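Local coordinates for protein argonaute (Aquifex aeolicus, PDB 1YVU) that uses short single-stranded DNA guides to bind complementary RNA targets and cleaves them in a reaction that depends on divalent metal ions, at residues R311-L316 with G615-L620; K611-Y616 with I626-N631. All coordinates share one frame; numbering follows the deposited sequence.

Interaction 1. Residues R311-L316 with G615-L620; sequences RAKGKL and GYFYKL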
loop_
_atom_site.group_PDB
_atom_site.type_symbol
_atom_site.label_atom_id
_atom_site.label_comp_id
_atom_site.label_asym_id
_atom_site.label_seq_id
_atom_site.Cartn_x
_atom_site.Cartn_y
_atom_site.Cartn_z
ATOM N N ARG A 311 21.140 -3.875 -12.158
ATOM C CA ARG A 311 20.330 -3.867 -13.363
ATOM C C ARG A 311 19.320 -4.981 -13.328
ATOM O O ARG A 311 19.577 -6.030 -12.735
ATOM C CB ARG A 311 21.221 -4.006 -14.594
ATOM C CG ARG A 311 21.892 -2.705 -15.001
ATOM C CD ARG A 311 23.414 -2.709 -14.832
ATOM N NE ARG A 311 23.906 -1.442 -14.279
ATOM C CZ ARG A 311 24.532 -0.484 -14.963
ATOM N NH1 ARG A 311 24.769 -0.608 -16.269
ATOM N NH2 ARG A 311 24.895 0.629 -14.328
ATOM N N ALA A 312 18.170 -4.738 -13.954
ATOM C CA ALA A 312 17.083 -5.723 -14.043
ATOM C C ALA A 312 17.498 -6.908 -14.887
ATOM O O ALA A 312 18.413 -6.789 -15.699
ATOM C CB ALA A 312 15.857 -5.090 -14.653
ATOM N N LYS A 313 16.845 -8.046 -14.699
ATOM C CA LYS A 313 17.187 -9.215 -15.495
ATOM C C LYS A 313 16.658 -9.142 -16.932
ATOM O O LYS A 313 17.426 -9.346 -17.868
ATOM C CB LYS A 313 16.745 -10.485 -14.807
ATOM C CG LYS A 313 17.555 -10.795 -13.550
ATOM C CD LYS A 313 17.039 -12.046 -12.813
ATOM C CE LYS A 313 17.143 -13.339 -13.630
ATOM N NZ LYS A 313 16.532 -14.479 -12.890
ATOM N N GLY A 314 15.379 -8.802 -17.105
ATOM C CA GLY A 314 14.809 -8.692 -18.441
ATOM C C GLY A 314 13.306 -8.478 -18.535
ATOM O O GLY A 314 12.669 -8.019 -17.593
ATOM N N LYS A 315 12.741 -8.741 -19.708
ATOM C CA LYS A 315 11.310 -8.611 -19.877
ATOM C C LYS A 315 10.740 -10.025 -19.829
ATOM O O LYS A 315 11.307 -10.965 -20.387
ATOM C CB LYS A 315 10.926 -7.910 -21.182
ATOM C CG LYS A 315 9.470 -7.490 -21.151
ATOM C CD LYS A 315 8.863 -7.159 -22.493
ATOM C CE LYS A 315 7.331 -7.260 -22.375
ATOM N NZ LYS A 315 6.545 -6.650 -23.495
ATOM N N LEU A 316 9.666 -10.171 -19.070
ATOM C CA LEU A 316 8.980 -11.436 -18.923
ATOM C C LEU A 316 7.760 -11.363 -19.825
ATOM O O LEU A 316 6.899 -10.514 -19.650
ATOM C CB LEU A 316 8.557 -11.611 -17.462
ATOM C CG LEU A 316 8.375 -13.013 -16.889
ATOM C CD1 LEU A 316 9.681 -13.792 -16.880
ATOM C CD2 LEU A 316 7.884 -12.860 -15.501
ATOM N N GLY A 615 6.698 -5.768 -17.606
ATOM C CA GLY A 615 7.304 -7.098 -17.649
ATOM C C GLY A 615 8.720 -7.126 -17.081
ATOM O O GLY A 615 9.311 -8.193 -16.856
ATOM N N TYR A 616 9.258 -5.937 -16.820
ATOM C CA TYR A 616 10.592 -5.815 -16.275
ATOM C C TYR A 616 10.720 -6.357 -14.872
ATOM O O TYR A 616 9.835 -6.127 -14.038
ATOM C CB TYR A 616 11.037 -4.374 -16.329
ATOM C CG TYR A 616 11.569 -3.973 -17.676
ATOM C CD1 TYR A 616 10.975 -4.440 -18.892
ATOM C CD2 TYR A 616 12.671 -3.119 -17.758
ATOM C CE1 TYR A 616 11.481 -4.046 -20.166
ATOM C CE2 TYR A 616 13.196 -2.713 -19.014
ATOM C CZ TYR A 616 12.606 -3.175 -20.213
ATOM O OH TYR A 616 13.190 -2.766 -21.403
ATOM N N PHE A 617 11.845 -7.039 -14.610
ATOM C CA PHE A 617 12.090 -7.663 -13.312
ATOM C C PHE A 617 13.498 -7.809 -12.739
ATOM O O PHE A 617 14.476 -7.930 -13.465
ATOM C CB PHE A 617 11.404 -9.039 -13.277
ATOM C CG PHE A 617 12.074 -10.123 -14.126
ATOM C CD1 PHE A 617 12.683 -11.230 -13.503
ATOM C CD2 PHE A 617 12.017 -10.084 -15.536
ATOM C CE1 PHE A 617 13.229 -12.291 -14.257
ATOM C CE2 PHE A 617 12.559 -11.141 -16.320
ATOM C CZ PHE A 617 13.169 -12.252 -15.672
ATOM N N TYR A 618 13.566 -7.849 -11.414
ATOM C CA TYR A 618 14.813 -8.080 -10.684
ATOM C C TYR A 618 14.360 -9.194 -9.761
ATOM O O TYR A 618 13.289 -9.089 -9.167
ATOM C CB TYR A 618 15.305 -6.856 -9.862
ATOM C CG TYR A 618 16.687 -7.091 -9.244
ATOM C CD1 TYR A 618 17.856 -6.781 -9.968
ATOM C CD2 TYR A 618 16.839 -7.792 -8.026
ATOM C CE1 TYR A 618 19.143 -7.181 -9.518
ATOM C CE2 TYR A 618 18.125 -8.210 -7.564
ATOM C CZ TYR A 618 19.272 -7.901 -8.318
ATOM O OH TYR A 618 20.517 -8.310 -7.881
ATOM N N LYS A 619 15.158 -10.250 -9.642
ATOM C CA LYS A 619 14.777 -11.366 -8.781
ATOM C C LYS A 619 15.595 -11.434 -7.479
ATOM O O LYS A 619 16.809 -11.204 -7.471
ATOM C CB LYS A 619 14.828 -12.680 -9.574
ATOM C CG LYS A 619 14.150 -13.879 -8.911
ATOM C CD LYS A 619 14.156 -15.105 -9.834
ATOM C CE LYS A 619 13.548 -16.299 -9.125
ATOM N NZ LYS A 619 14.412 -17.547 -9.022
ATOM N N LEU A 620 14.877 -11.654 -6.372
ATOM C CA LEU A 620 15.455 -11.772 -5.034
ATOM C C LEU A 620 15.549 -13.232 -4.547
ATOM O O LEU A 620 15.285 -14.172 -5.315
ATOM C CB LEU A 620 14.688 -10.897 -4.045
ATOM C CG LEU A 620 14.710 -9.422 -4.431
ATOM C CD1 LEU A 620 13.670 -8.636 -3.667
ATOM C CD2 LEU A 620 16.115 -8.871 -4.212
#

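Interaction 2. Residues K611-Y616 with I626-N631; sequences KFIKGY and ILATYN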
loop_
_atom_site.group_PDB
_atom_site.type_symbol
_atom_site.label_atom_id
_atom_site.label_comp_id
_atom_site.label_asym_id
_atom_site.label_seq_id
_atom_site.Cartn_x
_atom_site.Cartn_y
_atom_site.Cartn_z
ATOM N N LYS A 611 10.324 3.463 -21.344
ATOM C CA LYS A 611 8.879 3.770 -21.366
ATOM C C LYS A 611 7.914 2.595 -21.654
ATOM O O LYS A 611 6.704 2.758 -21.554
ATOM C CB LYS A 611 8.560 5.023 -22.218
ATOM C CG LYS A 611 9.053 6.363 -21.598
ATOM C CD LYS A 611 8.934 7.553 -22.573
ATOM C CE LYS A 611 10.207 8.420 -22.569
ATOM N NZ LYS A 611 10.118 9.679 -23.423
ATOM N N PHE A 612 8.469 1.417 -21.967
ATOM C CA PHE A 612 7.724 0.171 -22.223
ATOM C C PHE A 612 8.233 -0.956 -21.309
ATOM O O PHE A 612 8.444 -2.120 -21.703
ATOM C CB PHE A 612 7.823 -0.233 -23.682
ATOM C CG PHE A 612 6.709 0.301 -24.508
ATOM C CD1 PHE A 612 6.871 1.516 -25.222
ATOM C CD2 PHE A 612 5.460 -0.365 -24.534
ATOM C CE1 PHE A 612 5.799 2.075 -25.954
ATOM C CE2 PHE A 612 4.357 0.173 -25.263
ATOM C CZ PHE A 612 4.525 1.400 -25.977
ATOM N N ILE A 613 8.303 -0.570 -20.045
ATOM C CA ILE A 613 8.791 -1.350 -18.931
ATOM C C ILE A 613 7.912 -2.523 -18.410
ATOM O O ILE A 613 8.415 -3.406 -17.693
ATOM C CB ILE A 613 9.293 -0.297 -17.862
ATOM C CG1 ILE A 613 10.616 0.277 -18.360
ATOM C CG2 ILE A 613 9.533 -0.850 -16.492
ATOM C CD1 ILE A 613 10.934 1.629 -17.851
ATOM N N LYS A 614 6.648 -2.604 -18.846
ATOM C CA LYS A 614 5.768 -3.693 -18.395
ATOM C C LYS A 614 6.396 -5.045 -18.695
ATOM O O LYS A 614 6.640 -5.360 -19.868
ATOM C CB LYS A 614 4.378 -3.626 -19.036
ATOM C CG LYS A 614 3.455 -4.747 -18.607
ATOM C CD LYS A 614 2.043 -4.543 -19.032
ATOM C CE LYS A 614 1.136 -5.583 -18.369
ATOM N NZ LYS A 614 -0.318 -5.480 -18.668
ATOM N N GLY A 615 6.698 -5.768 -17.606
ATOM C CA GLY A 615 7.304 -7.098 -17.649
ATOM C C GLY A 615 8.720 -7.126 -17.081
ATOM O O GLY A 615 9.311 -8.193 -16.856
ATOM N N TYR A 616 9.258 -5.937 -16.820
ATOM C CA TYR A 616 10.592 -5.815 -16.275
ATOM C C TYR A 616 10.720 -6.357 -14.872
ATOM O O TYR A 616 9.835 -6.127 -14.038
ATOM C CB TYR A 616 11.037 -4.374 -16.329
ATOM C CG TYR A 616 11.569 -3.973 -17.676
ATOM C CD1 TYR A 616 10.975 -4.440 -18.892
ATOM C CD2 TYR A 616 12.671 -3.119 -17.758
ATOM C CE1 TYR A 616 11.481 -4.046 -20.166
ATOM C CE2 TYR A 616 13.196 -2.713 -19.014
ATOM C CZ TYR A 616 12.606 -3.175 -20.213
ATOM O OH TYR A 616 13.190 -2.766 -21.403
ATOM N N ILE A 626 10.790 -8.139 -7.996
ATOM C CA ILE A 626 10.383 -6.736 -8.108
ATOM C C ILE A 626 9.956 -6.707 -9.568
ATOM O O ILE A 626 10.740 -7.003 -10.461
ATOM C CB ILE A 626 11.532 -5.811 -7.810
ATOM C CG1 ILE A 626 11.923 -6.011 -6.350
ATOM C CG2 ILE A 626 11.130 -4.360 -8.034
ATOM C CD1 ILE A 626 13.423 -5.873 -6.111
ATOM N N LEU A 627 8.688 -6.393 -9.782
ATOM C CA LEU A 627 8.099 -6.453 -11.098
ATOM C C LEU A 627 7.424 -5.192 -11.604
ATOM O O LEU A 627 6.636 -4.566 -10.884
ATOM C CB LEU A 627 7.065 -7.594 -11.078
ATOM C CG LEU A 627 6.377 -8.016 -12.363
ATOM C CD1 LEU A 627 7.452 -8.547 -13.297
ATOM C CD2 LEU A 627 5.259 -9.056 -12.108
ATOM N N ALA A 628 7.624 -4.911 -12.889
ATOM C CA ALA A 628 6.982 -3.778 -13.519
ATOM C C ALA A 628 5.686 -4.312 -14.159
ATOM O O ALA A 628 5.739 -5.063 -15.155
ATOM C CB ALA A 628 7.874 -3.218 -14.541
ATOM N N THR A 629 4.548 -3.920 -13.576
ATOM C CA THR A 629 3.226 -4.347 -14.032
ATOM C C THR A 629 2.530 -3.518 -15.086
ATOM O O THR A 629 1.472 -3.924 -15.590
ATOM C CB THR A 629 2.271 -4.392 -12.888
ATOM O OG1 THR A 629 2.497 -3.256 -12.027
ATOM C CG2 THR A 629 2.428 -5.684 -12.143
ATOM N N TYR A 630 3.055 -2.318 -15.340
ATOM C CA TYR A 630 2.484 -1.378 -16.310
ATOM C C TYR A 630 3.583 -0.482 -16.887
ATOM O O TYR A 630 4.587 -0.238 -16.219
ATOM C CB TYR A 630 1.355 -0.536 -15.659
ATOM C CG TYR A 630 1.768 0.502 -14.608
ATOM C CD1 TYR A 630 1.573 1.876 -14.846
ATOM C CD2 TYR A 630 2.295 0.117 -13.357
ATOM C CE1 TYR A 630 1.883 2.857 -13.861
ATOM C CE2 TYR A 630 2.615 1.085 -12.361
ATOM C CZ TYR A 630 2.397 2.454 -12.619
ATOM O OH TYR A 630 2.641 3.414 -11.651
ATOM N N ASN A 631 3.352 0.039 -18.097
ATOM C CA ASN A 631 4.286 0.921 -18.813
ATOM C C ASN A 631 4.296 2.341 -18.218
ATOM O O ASN A 631 3.278 2.791 -17.680
ATOM C CB ASN A 631 3.884 1.006 -20.288
ATOM C CG ASN A 631 3.579 -0.353 -20.908
ATOM O OD1 ASN A 631 4.451 -1.199 -21.013
ATOM N ND2 ASN A 631 2.341 -0.549 -21.341
#

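Interaction 1. Residues R311-L316 with G615-L620
R311 turns its carbonyl O to the edge of the Y618 ring, meeting CD1 in plane at 3.3 Å. A312 rests its CB on the F617 carbonyl, and its backbone bonds to A5. K313 N donates to F617 O at 2.7 Å, almost straight down the C=O axis, while its CB lies over one face of the F617 ring, a CH-pi contact 4.2 Å from the centroid. Its chain bends at chi3 (63°) past K619, and NZ forms a salt bridge with E149 in linker L1. Here linker L2 is laid loosely against the edge of the PIWI-domain sheet, antiparallel to 616-619, with K315 and Y616 a non-hydrogen-bonded pair. F617 N reaches G314 O in a long, bent bond of 3.2 Å (137° at the hydrogen). K315 lays CB and CG against CD1 and CE1 of Y616, the side chains crossing at about a right angle. An alanine in place of F617 would probably leave a gap between K313 CB and L316 CD1, the latter now 4.0 Å from F617 CE2. L316 N closes the run on G615 O at 3.0 Å, from above the carbonyl plane, and its side chain reaches E653 and C656 of helix 652-661.

Interaction 2. Residues K611-Y616 with I626-N631
L627 brings CD1 to within 3.5 Å of Y616 O through chi2 (63°), and its CA-H points to the same oxygen. A628 is gripped through both backbone polar atoms: its N donates to Y616 O at 2.8 Å, in the carbonyl plane, and its O accepts G615 N at 2.7 Å. Its CB, aimed at the other segment, sits against I613 CG2 at 3.5 Å and Y616 CB at 3.8 Å. What A628 faces is a type II beta turn, I613 to Y616, closed by Y616 N to I613 O, with G615 in the third position at a positive phi (113°) that suits glycine. T629 offers its carbonyl to the flank of K614: the lysine chain runs extended past it, with CE 3.3 Å from T629 O, before NZ goes on to a hydrogen bond with T663 OG1. Y630 points its CB away from the turn, and its ring meets that of H638. N631 then comes back to the turn, its OD1 taking a weak bond of 3.4 Å from K614 N. The same oxygen lies near F612 CD2, the amide and ring planes 52° apart. The contact thus extends the hairpin of 616-619 and 624-627 beyond the start of its first strand and the end of its second, into the loop after strand 606-607. Helix 652-661 packs against this end of the hairpin (C656 and I659 on L627, I659 on T629, L660 on K614), and on the edge of 624-627 away from 616-619 the backbone of L627 bonds to I641 of strand 641-645.

Interactions 1 and 2 share G615 and Y616, and their centres lie about 9 Å apart. The two meet around strand 616-619: interaction 1 runs along it, interaction 2 sits at the turn leading into it and on its neighbour 624-627. With 310-315 on one edge of 616-619 and 624-627 on the other, the PIWI box hairpin is paired on its outer side with linker L2. Between the two contacts, Y618 O probably accepts a hydrogen bond from I626 N at 2.9 Å, and K315 CE packs on K614 O at 3.2 Å. Neither contact reaches D502, D571 or D683, the probable catalytic aspartates; D502 and D683 hold the calcium seen here.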